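Local coordinates for protein acyl-CoA dehydrogenase (Mycobacterium thermoresistibile, PDB 3PFD) that probably oxidises saturated acyl-CoA thioesters to 2,3-dehydroacyl-CoA in fatty acid metabolism, using a bound flavin adenine dinucleotide cofactor, at residues 29-34 with 90-95; 251-256 with 328-333. All blocks are in the same frame, centred on the assembly; numbering follows the deposited sequence.

Contact 1: 29-34 with 90-95; sequences AIRALA and VARVDC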
loop_
_atom_site.group_PDB
_atom_site.type_symbol
_atom_site.label_atom_id
_atom_site.label_comp_id
_atom_site.label_asym_id
_atom_site.label_seq_id
_atom_site.Cartn_x
_atom_site.Cartn_y
_atom_site.Cartn_z
ATOM N N ALA C 29 21.443 -28.024 -7.341
ATOM C CA ALA C 29 22.900 -27.921 -7.246
ATOM C C ALA C 29 23.380 -26.585 -6.677
ATOM O O ALA C 29 24.241 -26.572 -5.802
ATOM C CB ALA C 29 23.544 -28.173 -8.601
ATOM N N ILE C 30 22.848 -25.463 -7.177
ATOM C CA ILE C 30 23.257 -24.159 -6.637
ATOM C C ILE C 30 22.782 -23.923 -5.216
ATOM O O ILE C 30 23.526 -23.370 -4.426
ATOM C CB ILE C 30 22.930 -22.932 -7.546
ATOM C CG1 ILE C 30 23.542 -21.658 -6.953
ATOM C CG2 ILE C 30 21.450 -22.773 -7.769
ATOM C CD1 ILE C 30 25.073 -21.704 -6.799
ATOM N N ARG C 31 21.566 -24.363 -4.885
ATOM C CA ARG C 31 21.085 -24.282 -3.501
ATOM C C ARG C 31 21.971 -25.054 -2.535
ATOM O O ARG C 31 22.219 -24.590 -1.427
ATOM C CB ARG C 31 19.648 -24.789 -3.344
ATOM C CG ARG C 31 19.132 -24.622 -1.899
ATOM C CD ARG C 31 17.660 -24.826 -1.758
ATOM N NE ARG C 31 16.946 -23.617 -2.184
ATOM C CZ ARG C 31 15.660 -23.363 -1.944
ATOM N NH1 ARG C 31 14.906 -24.238 -1.271
ATOM N NH2 ARG C 31 15.128 -22.230 -2.378
ATOM N N ALA C 32 22.408 -26.250 -2.931
ATOM C CA ALA C 32 23.249 -27.080 -2.047
ATOM C C ALA C 32 24.584 -26.393 -1.796
ATOM O O ALA C 32 25.026 -26.286 -0.661
ATOM C CB ALA C 32 23.448 -28.483 -2.619
ATOM N N LEU C 33 25.201 -25.882 -2.855
ATOM C CA LEU C 33 26.437 -25.130 -2.711
ATOM C C LEU C 33 26.237 -23.879 -1.852
ATOM O O LEU C 33 27.034 -23.611 -0.958
ATOM C CB LEU C 33 26.989 -24.743 -4.080
ATOM C CG LEU C 33 28.396 -24.156 -4.015
ATOM C CD1 LEU C 33 29.162 -24.677 -5.185
ATOM C CD2 LEU C 33 28.411 -22.628 -3.983
ATOM N N ALA C 34 25.175 -23.118 -2.119
ATOM C CA ALA C 34 24.932 -21.927 -1.331
ATOM C C ALA C 34 24.726 -22.263 0.146
ATOM O O ALA C 34 25.338 -21.640 1.006
ATOM C CB ALA C 34 23.785 -21.125 -1.882
ATOM N N VAL C 90 21.963 -17.772 -4.682
ATOM C CA VAL C 90 23.070 -17.261 -3.882
ATOM C C VAL C 90 22.523 -16.108 -3.003
ATOM O O VAL C 90 22.811 -16.062 -1.822
ATOM C CB VAL C 90 24.325 -16.849 -4.731
ATOM C CG1 VAL C 90 25.439 -16.283 -3.843
ATOM C CG2 VAL C 90 24.896 -18.043 -5.470
ATOM N N ALA C 91 21.689 -15.229 -3.567
ATOM C CA ALA C 91 21.194 -14.054 -2.815
ATOM C C ALA C 91 20.307 -14.430 -1.625
ATOM O O ALA C 91 20.230 -13.694 -0.610
ATOM C CB ALA C 91 20.442 -13.111 -3.748
ATOM N N ARG C 92 19.630 -15.566 -1.778
ATOM C CA ARG C 92 18.829 -16.187 -0.726
ATOM C C ARG C 92 19.629 -16.380 0.555
ATOM O O ARG C 92 19.034 -16.367 1.649
ATOM C CB ARG C 92 18.307 -17.555 -1.211
ATOM C CG ARG C 92 17.245 -18.227 -0.347
ATOM C CD ARG C 92 16.621 -19.431 -1.062
ATOM N NE ARG C 92 15.934 -20.271 -0.089
ATOM C CZ ARG C 92 16.520 -21.224 0.648
ATOM N NH1 ARG C 92 17.812 -21.541 0.478
ATOM N NH2 ARG C 92 15.793 -21.897 1.545
ATOM N N VAL C 93 20.942 -16.608 0.443
ATOM C CA VAL C 93 21.762 -16.801 1.659
ATOM C C VAL C 93 22.789 -15.685 1.911
ATOM O O VAL C 93 23.203 -15.451 3.070
ATOM C CB VAL C 93 22.437 -18.206 1.740
ATOM C CG1 VAL C 93 21.382 -19.365 1.697
ATOM C CG2 VAL C 93 23.513 -18.394 0.653
ATOM N N ASP C 94 23.189 -14.983 0.844
ATOM C CA ASP C 94 24.178 -13.930 1.011
ATOM C C ASP C 94 24.197 -13.020 -0.197
ATOM O O ASP C 94 24.661 -13.399 -1.273
ATOM C CB ASP C 94 25.552 -14.558 1.229
ATOM C CG ASP C 94 26.638 -13.553 1.401
ATOM O OD1 ASP C 94 26.543 -12.433 0.839
ATOM O OD2 ASP C 94 27.629 -13.912 2.063
ATOM N N CYS C 95 23.679 -11.815 -0.014
ATOM C CA CYS C 95 23.498 -10.912 -1.145
ATOM C C CYS C 95 24.846 -10.394 -1.629
ATOM O O CYS C 95 25.065 -10.311 -2.842
ATOM C CB CYS C 95 22.545 -9.782 -0.785
ATOM S SG CYS C 95 22.021 -8.718 -2.148
#
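Arg31 and Arg92 lay their guanidinium groups flat on one another, an arginine–arginine stack with the group centres 3.5 Å apart and the planes only 16° from parallel. Each CZ sits over the centre of the other group. The two side chains arrive differently: Arg92 is extended from CG to NE, whereas the chain of Arg31 bends at chi3 (-79°), which turns NE out of the line of its methylenes. Arg31 NH2 comes within 3.1 Å of Arg92 NE, but both are donors and no hydrogen bond joins them.

Beside the stack the contact is apolar. Ala34 points its CB toward residues 90-93, meeting Val93 CG2 at 3.7 Å, and Ile30 CD1 touches Val90 CG2 at 3.9 Å, the two side chains crossing at about a right angle. Leu59 of helix 53-61 packs on both Ile30 and Val90, tying this patch into the helical N-terminal domain.

Stacked like charges need acids around them: Glu89 pairs with Arg31, while Glu35 and Asp272 pair with Arg92. These carboxylates probably offset the repulsion, and Asp272, on helix 256-280, extends the charge network into the C-terminal helical domain.

Contact 2: 251-256 with 328-333; sequences TLDHTR and FISAAS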
loop_
_atom_site.group_PDB
_atom_site.type_symbol
_atom_site.label_atom_id
_atom_site.label_comp_id
_atom_site.label_asym_id
_atom_site.label_seq_id
_atom_site.Cartn_x
_atom_site.Cartn_y
_atom_site.Cartn_z
ATOM N N THR C 251 23.163 -3.066 -22.212
ATOM C CA THR C 251 23.652 -3.905 -21.115
ATOM C C THR C 251 22.573 -4.051 -20.041
ATOM O O THR C 251 22.219 -5.167 -19.658
ATOM C CB THR C 251 24.945 -3.320 -20.492
ATOM O OG1 THR C 251 25.990 -3.333 -21.466
ATOM C CG2 THR C 251 25.409 -4.109 -19.248
ATOM N N LEU C 252 22.035 -2.916 -19.591
ATOM C CA LEU C 252 20.987 -2.889 -18.545
ATOM C C LEU C 252 19.734 -3.681 -18.934
ATOM O O LEU C 252 19.140 -4.353 -18.090
ATOM C CB LEU C 252 20.640 -1.447 -18.176
ATOM C CG LEU C 252 21.737 -0.629 -17.473
ATOM C CD1 LEU C 252 21.333 0.841 -17.424
ATOM C CD2 LEU C 252 22.031 -1.167 -16.056
ATOM N N ASP C 253 19.348 -3.622 -20.210
ATOM C CA ASP C 253 18.256 -4.450 -20.737
ATOM C C ASP C 253 18.483 -5.925 -20.434
ATOM O O ASP C 253 17.536 -6.662 -20.072
ATOM C CB ASP C 253 18.141 -4.318 -22.260
ATOM C CG ASP C 253 17.335 -3.100 -22.699
ATOM O OD1 ASP C 253 16.605 -2.521 -21.858
ATOM O OD2 ASP C 253 17.445 -2.736 -23.902
ATOM N N HIS C 254 19.733 -6.351 -20.595
ATOM C CA HIS C 254 20.102 -7.738 -20.368
ATOM C C HIS C 254 20.567 -8.044 -18.941
ATOM O O HIS C 254 20.993 -9.180 -18.676
ATOM C CB HIS C 254 21.176 -8.163 -21.374
ATOM C CG HIS C 254 20.696 -8.142 -22.791
ATOM N ND1 HIS C 254 20.207 -9.262 -23.428
ATOM C CD2 HIS C 254 20.592 -7.127 -23.681
ATOM C CE1 HIS C 254 19.854 -8.947 -24.661
ATOM N NE2 HIS C 254 20.073 -7.657 -24.840
ATOM N N THR C 255 20.561 -7.057 -18.040
ATOM C CA THR C 255 21.045 -7.332 -16.679
ATOM C C THR C 255 20.049 -6.950 -15.580
ATOM O O THR C 255 20.066 -7.532 -14.493
ATOM C CB THR C 255 22.428 -6.690 -16.373
ATOM O OG1 THR C 255 22.313 -5.268 -16.405
ATOM C CG2 THR C 255 23.518 -7.158 -17.378
ATOM N N ARG C 256 19.169 -5.996 -15.870
ATOM C CA ARG C 256 18.138 -5.613 -14.904
ATOM C C ARG C 256 17.379 -6.791 -14.281
ATOM O O ARG C 256 17.151 -6.789 -13.078
ATOM C CB ARG C 256 17.177 -4.590 -15.498
ATOM C CG ARG C 256 17.644 -3.188 -15.218
ATOM C CD ARG C 256 16.952 -2.143 -16.073
ATOM N NE ARG C 256 17.502 -0.825 -15.759
ATOM C CZ ARG C 256 17.554 0.196 -16.612
ATOM N NH1 ARG C 256 17.088 0.047 -17.863
ATOM N NH2 ARG C 256 18.085 1.355 -16.210
ATOM N N PHE C 328 10.518 -2.219 -21.397
ATOM C CA PHE C 328 9.429 -2.243 -20.417
ATOM C C PHE C 328 9.553 -3.408 -19.446
ATOM O O PHE C 328 9.542 -3.209 -18.237
ATOM C CB PHE C 328 8.029 -2.281 -21.048
ATOM C CG PHE C 328 6.960 -2.472 -20.020
ATOM C CD1 PHE C 328 6.529 -3.764 -19.677
ATOM C CD2 PHE C 328 6.449 -1.371 -19.319
ATOM C CE1 PHE C 328 5.565 -3.948 -18.675
ATOM C CE2 PHE C 328 5.507 -1.525 -18.319
ATOM C CZ PHE C 328 5.067 -2.824 -17.969
ATOM N N ILE C 329 9.655 -4.628 -19.976
ATOM C CA ILE C 329 9.623 -5.806 -19.117
ATOM C C ILE C 329 10.859 -5.927 -18.217
ATOM O O ILE C 329 10.757 -6.360 -17.069
ATOM C CB ILE C 329 9.366 -7.119 -19.920
ATOM C CG1 ILE C 329 9.160 -8.312 -18.972
ATOM C CG2 ILE C 329 10.518 -7.421 -20.886
ATOM C CD1 ILE C 329 7.736 -8.467 -18.449
ATOM N N SER C 330 12.032 -5.556 -18.716
ATOM C CA SER C 330 13.226 -5.671 -17.871
ATOM C C SER C 330 13.196 -4.664 -16.690
ATOM O O SER C 330 13.500 -5.048 -15.558
ATOM C CB SER C 330 14.527 -5.637 -18.678
ATOM O OG SER C 330 14.866 -4.330 -19.050
ATOM N N ALA C 331 12.759 -3.424 -16.965
ATOM C CA ALA C 331 12.542 -2.380 -15.935
ATOM C C ALA C 331 11.458 -2.818 -14.948
ATOM O O ALA C 331 11.631 -2.679 -13.739
ATOM C CB ALA C 331 12.156 -1.050 -16.574
ATOM N N ALA C 332 10.343 -3.330 -15.475
ATOM C CA ALA C 332 9.246 -3.859 -14.649
ATOM C C ALA C 332 9.718 -4.934 -13.682
ATOM O O ALA C 332 9.419 -4.870 -12.494
ATOM C CB ALA C 332 8.074 -4.422 -15.537
ATOM N N SER C 333 10.446 -5.918 -14.197
ATOM C CA SER C 333 10.845 -7.077 -13.398
ATOM C C SER C 333 11.813 -6.712 -12.272
ATOM O O SER C 333 11.706 -7.223 -11.141
ATOM C CB SER C 333 11.461 -8.162 -14.282
ATOM O OG SER C 333 12.772 -7.831 -14.686
#
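Ser330 turns its CB toward the end of helix 244-253, where it rests 3.5 Å from the carbonyl oxygen of Asp253. That contact is van der Waals in kind, as is the one in which Arg256 sets its CB 3.7 Å from Ser330 O. Methylenes of both segments thus meet backbone oxygens of the other, and no hydrogen bond crosses between them. Asp253 brings its carboxylate to the same place, but OD1 stays 3.8 Å from Ser330 OG.

The next shell shows where the polar groups are spent. The hydroxyl of Ser330 lies between its backbone N and carbonyl carbon (chi1 79°) and bonds to the carbonyl of Leu326, one turn earlier in its own helix. Ser333 OG donates to Ser330 O at 3.0 Å, tilted 30° from the carbonyl plane, so the oxygen that meets Arg256 CB is also held from within its helix. The Arg256 side chain runs extended from CG to NE, with Leu252 CB over the centre of one guanidinium face, 3.8 Å above the plane. Its NE donates to the carbonyl of Glu377. Backbone bonds fix the turn itself: Leu252 O accepts from both Thr255 N and Arg256 N.

Farther out, Pro257 packs on Ser330 and Ser333, and Gln383 and Met387 of helix 380-391 touch Ala331. Phe328, Ile329 and Ala332 pack on helix 292-321 of a second subunit, while the Leu252 side chain lies about 7 Å from bound reduced flavin. In the mainly helical C-terminal domain, the contact packs the end of helix 244-253 and the start of helix 256-280 against helix 326-352. Its chemistry implies close approach without directional bonds: Ser330 OG, Ser330 O and Arg256 NE are satisfied by Leu326 O, Ser333 OG and Glu377 O.

Contacts 1 and 2 follow one another along the chain, the first closing before the second opens, and their centres lie 23 Å apart with nearest atoms about 12 Å apart. Contact 1 joins helices 24-47 and 80-91 in the N-terminal domain; contact 2 joins helices 244-253 and 326-352 in the C-terminal domain. The strands of the middle domain fall between them in sequence. Helix 256-280 connects the two sites: it starts within contact 2 and farther along supplies Asp272 to contact 1. Helix 95-114, which begins at the last residue of contact 1, also packs against segment 251-256. The two mainly helical domains are thus linked as in other acyl-CoA dehydrogenases.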